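Local coordinates for protein dihydroorotase (Campylobacter jejuni subsp. jejuni, PDB 3PNU) that probably catalyses the reversible, zinc-dependent cyclization of carbamoyl aspartate to dihydroorotate in de novo pyrimidine biosynthesis, at residues D32-I46 and K255-K267. Numbering follows the deposited sequence.
Sequences DMHLHLRDNQMLELI and KVMFGSDSAPHPK. With ZN (zinc ion), chain D.
His34, His36 and Asp261 converge on one zinc ion where the first and last strands of the TIM barrel, 31-35 and 256-258, meet. The histidines form the HxH metal motif of the amidohydrolase superfamily, and the aspartate follows the last strand. His34 shows how this seam is built. Its CB lies over Gly259 CA, at 3.7 Å, where the lack of a side chain lets the backbones approach closely. With CG anti to the backbone N (chi1 -171°), the ring runs alongside the Asp261 side chain: CG comes nearest Asp261 CA, CD2 lies 3.0 Å from Asp261 OD1, and NE2 binds zinc at 2.1 Å, flanked by CD2 and CE1, each 3.1 Å from the metal. Ring and carboxylate stand almost perpendicular, and ND1 is held by Glu188 OE1, which fixes the ring's rotation. His36 NE2 and Asp261 OD1 also bind this zinc, and carboxylated Lys116 completes the site with a water.

Two residues before His34, on strand 31-35, Asp32 suits its place because a carboxylate can accept several bonds. OD1 takes His34 N (an Asx turn) and Ser260 N from opposite faces of its plane, while OD2 accepts Ser260 OG on its syn side at 2.6 Å. Ser260 OG in turn receives Ser262 N in an ST turn, bracing the loop that carries Asp261. Asp261 N donates to His34 O, and His36 N to Ser262 O.

On helix 40-51, branched, apolar Ile46 puts CD1 3.6 Å from CG of the compact Pro264 ring. Arg38, predicted to bind substrate, sets NH2 over one face of the His265 ring, the two planes 50° apart, and directs it, near the guanidinium plane, to Pro264 O at 3.2 Å.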
# COMPACT_ATOMS: atom_id res chain seq x y z
N ASP A 32 -13.49 -21.69 -12.57
CA ASP A 32 -12.88 -20.72 -11.67
C ASP A 32 -12.19 -21.56 -10.63
O ASP A 32 -12.84 -22.10 -9.73
CB ASP A 32 -13.89 -19.76 -11.03
CG ASP A 32 -13.20 -18.74 -10.07
OD1 ASP A 32 -12.00 -18.94 -9.74
OD2 ASP A 32 -13.83 -17.76 -9.65
N MET A 33 -10.87 -21.70 -10.75
CA MET A 33 -10.11 -22.58 -9.83
C MET A 33 -9.71 -22.00 -8.47
O MET A 33 -8.92 -22.61 -7.74
CB MET A 33 -8.89 -23.16 -10.54
CG MET A 33 -9.26 -23.89 -11.85
SD MET A 33 -10.42 -25.26 -11.64
CE MET A 33 -9.42 -26.49 -10.80
N HIS A 34 -10.26 -20.84 -8.11
CA HIS A 34 -9.98 -20.24 -6.80
C HIS A 34 -11.10 -19.27 -6.44
O HIS A 34 -11.08 -18.14 -6.88
CB HIS A 34 -8.62 -19.51 -6.82
CG HIS A 34 -8.15 -19.06 -5.48
ND1 HIS A 34 -6.99 -19.52 -4.90
CD2 HIS A 34 -8.71 -18.20 -4.58
CE1 HIS A 34 -6.83 -18.95 -3.72
NE2 HIS A 34 -7.86 -18.15 -3.49
N LEU A 35 -12.06 -19.70 -5.63
CA LEU A 35 -13.22 -18.87 -5.32
C LEU A 35 -13.65 -18.91 -3.87
O LEU A 35 -13.66 -19.96 -3.26
CB LEU A 35 -14.40 -19.34 -6.18
CG LEU A 35 -15.75 -18.58 -6.17
CD1 LEU A 35 -15.56 -17.10 -6.51
CD2 LEU A 35 -16.76 -19.22 -7.15
N HIS A 36 -14.03 -17.75 -3.34
CA HIS A 36 -14.57 -17.63 -1.97
C HIS A 36 -16.06 -17.31 -2.04
O HIS A 36 -16.45 -16.29 -2.61
CB HIS A 36 -13.85 -16.53 -1.19
CG HIS A 36 -12.42 -16.84 -0.92
ND1 HIS A 36 -12.02 -17.62 0.15
CD2 HIS A 36 -11.30 -16.50 -1.59
CE1 HIS A 36 -10.70 -17.74 0.12
NE2 HIS A 36 -10.24 -17.07 -0.92
N LEU A 37 -16.89 -18.18 -1.47
CA LEU A 37 -18.35 -18.02 -1.47
C LEU A 37 -18.92 -17.70 -0.09
O LEU A 37 -20.14 -17.55 0.08
CB LEU A 37 -19.03 -19.30 -1.98
CG LEU A 37 -18.89 -19.66 -3.45
CD1 LEU A 37 -19.59 -21.01 -3.73
CD2 LEU A 37 -19.44 -18.55 -4.32
N ARG A 38 -18.05 -17.64 0.91
CA ARG A 38 -18.46 -17.32 2.28
C ARG A 38 -19.52 -18.31 2.78
O ARG A 38 -19.37 -19.53 2.59
CB ARG A 38 -18.97 -15.88 2.36
CG ARG A 38 -17.98 -14.84 1.85
CD ARG A 38 -16.60 -14.96 2.53
NE ARG A 38 -15.71 -13.90 2.06
CZ ARG A 38 -14.40 -13.87 2.26
NH1 ARG A 38 -13.79 -14.86 2.90
NH2 ARG A 38 -13.69 -12.85 1.79
N ASP A 39 -20.58 -17.82 3.43
CA ASP A 39 -21.59 -18.74 3.95
C ASP A 39 -22.88 -18.03 4.32
O ASP A 39 -23.00 -16.82 4.16
CB ASP A 39 -21.04 -19.44 5.19
CG ASP A 39 -21.67 -20.79 5.42
OD1 ASP A 39 -22.59 -21.13 4.65
OD2 ASP A 39 -21.24 -21.52 6.35
N ASN A 40 -23.84 -18.81 4.79
CA ASN A 40 -25.10 -18.30 5.29
C ASN A 40 -25.70 -17.33 4.28
O ASN A 40 -25.79 -17.66 3.10
CB ASN A 40 -24.88 -17.64 6.65
CG ASN A 40 -24.13 -18.54 7.61
OD1 ASN A 40 -24.24 -19.77 7.57
ND2 ASN A 40 -23.34 -17.93 8.49
N GLN A 41 -26.08 -16.14 4.74
CA GLN A 41 -26.73 -15.17 3.86
C GLN A 41 -25.84 -14.61 2.75
O GLN A 41 -26.32 -14.35 1.64
CB GLN A 41 -27.37 -14.05 4.70
CG GLN A 41 -28.62 -14.52 5.51
CD GLN A 41 -28.32 -15.48 6.67
OE1 GLN A 41 -27.39 -15.26 7.44
NE2 GLN A 41 -29.13 -16.52 6.80
N MET A 42 -24.56 -14.44 3.03
CA MET A 42 -23.62 -13.93 2.03
C MET A 42 -23.54 -14.89 0.82
O MET A 42 -23.55 -14.47 -0.34
CB MET A 42 -22.22 -13.72 2.66
CG MET A 42 -21.16 -13.20 1.66
SD MET A 42 -21.51 -11.57 0.96
CE MET A 42 -21.24 -10.55 2.43
N LEU A 43 -23.45 -16.18 1.13
CA LEU A 43 -23.41 -17.19 0.11
C LEU A 43 -24.60 -17.07 -0.84
O LEU A 43 -24.42 -17.05 -2.06
CB LEU A 43 -23.38 -18.57 0.75
CG LEU A 43 -23.43 -19.76 -0.20
CD1 LEU A 43 -22.37 -19.65 -1.30
CD2 LEU A 43 -23.26 -21.03 0.61
N GLU A 44 -25.81 -16.95 -0.28
CA GLU A 44 -27.05 -16.83 -1.08
C GLU A 44 -27.03 -15.64 -2.04
O GLU A 44 -27.69 -15.65 -3.08
CB GLU A 44 -28.29 -16.73 -0.17
CG GLU A 44 -28.53 -17.97 0.72
CD GLU A 44 -29.54 -17.73 1.84
OE1 GLU A 44 -30.25 -16.69 1.81
OE2 GLU A 44 -29.62 -18.59 2.75
N LEU A 45 -26.26 -14.61 -1.69
CA LEU A 45 -26.17 -13.41 -2.53
C LEU A 45 -25.14 -13.48 -3.66
O LEU A 45 -25.44 -13.10 -4.79
CB LEU A 45 -25.86 -12.20 -1.64
CG LEU A 45 -25.64 -10.86 -2.37
CD1 LEU A 45 -26.79 -10.52 -3.30
CD2 LEU A 45 -25.42 -9.74 -1.35
N ILE A 46 -23.94 -13.96 -3.35
CA ILE A 46 -22.86 -14.01 -4.35
C ILE A 46 -22.76 -15.31 -5.19
O ILE A 46 -22.37 -15.25 -6.36
CB ILE A 46 -21.48 -13.76 -3.68
CG1 ILE A 46 -21.08 -14.93 -2.77
CG2 ILE A 46 -21.51 -12.47 -2.89
CD1 ILE A 46 -19.70 -14.82 -2.15
N LYS A 255 0.50 -25.12 -17.49
CA LYS A 255 0.44 -25.34 -16.04
C LYS A 255 -0.21 -24.17 -15.26
O LYS A 255 -0.25 -24.19 -14.02
CB LYS A 255 1.82 -25.66 -15.48
CG LYS A 255 2.49 -26.85 -16.18
CD LYS A 255 3.61 -27.48 -15.33
CE LYS A 255 4.70 -26.51 -14.89
NZ LYS A 255 5.65 -27.18 -13.91
N VAL A 256 -0.71 -23.17 -15.99
CA VAL A 256 -1.38 -22.04 -15.39
C VAL A 256 -2.89 -22.17 -15.65
O VAL A 256 -3.30 -22.57 -16.73
CB VAL A 256 -0.84 -20.73 -15.93
CG1 VAL A 256 -1.81 -19.60 -15.65
CG2 VAL A 256 0.54 -20.45 -15.30
N MET A 257 -3.69 -21.86 -14.63
CA MET A 257 -5.14 -21.97 -14.70
C MET A 257 -5.73 -20.70 -14.15
O MET A 257 -5.16 -20.08 -13.27
CB MET A 257 -5.61 -23.12 -13.82
CG MET A 257 -5.14 -24.50 -14.25
SD MET A 257 -5.27 -25.72 -12.92
CE MET A 257 -3.83 -25.36 -11.94
N PHE A 258 -6.89 -20.29 -14.65
CA PHE A 258 -7.50 -19.10 -14.11
C PHE A 258 -8.14 -19.42 -12.78
O PHE A 258 -8.82 -20.44 -12.62
CB PHE A 258 -8.54 -18.52 -15.05
CG PHE A 258 -9.36 -17.47 -14.42
CD1 PHE A 258 -8.86 -16.22 -14.23
CD2 PHE A 258 -10.64 -17.76 -13.99
CE1 PHE A 258 -9.62 -15.23 -13.61
CE2 PHE A 258 -11.41 -16.78 -13.39
CZ PHE A 258 -10.89 -15.52 -13.19
N GLY A 259 -7.88 -18.54 -11.81
CA GLY A 259 -8.42 -18.62 -10.45
C GLY A 259 -8.64 -17.17 -10.05
O GLY A 259 -7.68 -16.41 -9.93
N SER A 260 -9.89 -16.78 -9.85
CA SER A 260 -10.19 -15.38 -9.60
C SER A 260 -9.82 -14.87 -8.24
O SER A 260 -9.56 -13.71 -8.06
CB SER A 260 -11.70 -15.16 -9.72
OG SER A 260 -12.37 -15.81 -8.63
N ASP A 261 -9.84 -15.76 -7.27
CA ASP A 261 -9.68 -15.38 -5.87
C ASP A 261 -10.74 -14.31 -5.56
O ASP A 261 -10.49 -13.40 -4.78
CB ASP A 261 -8.27 -14.88 -5.53
CG ASP A 261 -8.04 -14.72 -4.03
OD1 ASP A 261 -8.56 -15.52 -3.20
OD2 ASP A 261 -7.29 -13.79 -3.68
N SER A 262 -11.92 -14.41 -6.18
CA SER A 262 -13.02 -13.46 -5.93
C SER A 262 -13.38 -13.58 -4.47
O SER A 262 -13.73 -14.66 -4.01
CB SER A 262 -14.23 -13.75 -6.79
OG SER A 262 -15.30 -12.86 -6.52
N ALA A 263 -13.27 -12.46 -3.75
CA ALA A 263 -13.52 -12.44 -2.32
C ALA A 263 -14.25 -11.17 -1.90
O ALA A 263 -13.66 -10.09 -1.84
CB ALA A 263 -12.20 -12.55 -1.56
N PRO A 264 -15.53 -11.30 -1.60
CA PRO A 264 -16.32 -10.16 -1.21
C PRO A 264 -16.22 -9.80 0.26
O PRO A 264 -15.92 -10.65 1.11
CB PRO A 264 -17.74 -10.65 -1.47
CG PRO A 264 -17.68 -12.09 -1.08
CD PRO A 264 -16.29 -12.56 -1.44
N HIS A 265 -16.48 -8.53 0.53
CA HIS A 265 -16.54 -8.04 1.89
C HIS A 265 -17.76 -7.13 2.00
O HIS A 265 -18.02 -6.32 1.10
CB HIS A 265 -15.26 -7.33 2.30
CG HIS A 265 -14.12 -8.27 2.51
ND1 HIS A 265 -13.98 -9.02 3.65
CD2 HIS A 265 -13.07 -8.59 1.72
CE1 HIS A 265 -12.89 -9.76 3.56
NE2 HIS A 265 -12.32 -9.52 2.40
N PRO A 266 -18.51 -7.29 3.10
CA PRO A 266 -19.68 -6.44 3.30
C PRO A 266 -19.27 -5.00 3.61
O PRO A 266 -18.45 -4.77 4.49
CB PRO A 266 -20.39 -7.07 4.51
CG PRO A 266 -19.34 -7.88 5.23
CD PRO A 266 -18.30 -8.25 4.20
N LYS A 267 -19.82 -4.05 2.86
CA LYS A 267 -19.57 -2.62 3.08
C LYS A 267 -20.33 -2.16 4.33
O LYS A 267 -19.74 -1.72 5.32
CB LYS A 267 -20.02 -1.82 1.85
CG LYS A 267 -20.05 -0.30 2.02
CD LYS A 267 -20.74 0.36 0.82
CE LYS A 267 -20.91 1.87 1.02
NZ LYS A 267 -19.61 2.58 1.21
ZN ZN D . -8.17 -17.04 -1.73
O HOH W 1 -16.71 -14.38 -4.88
O HOH W 2 -6.41 -15.41 -1.49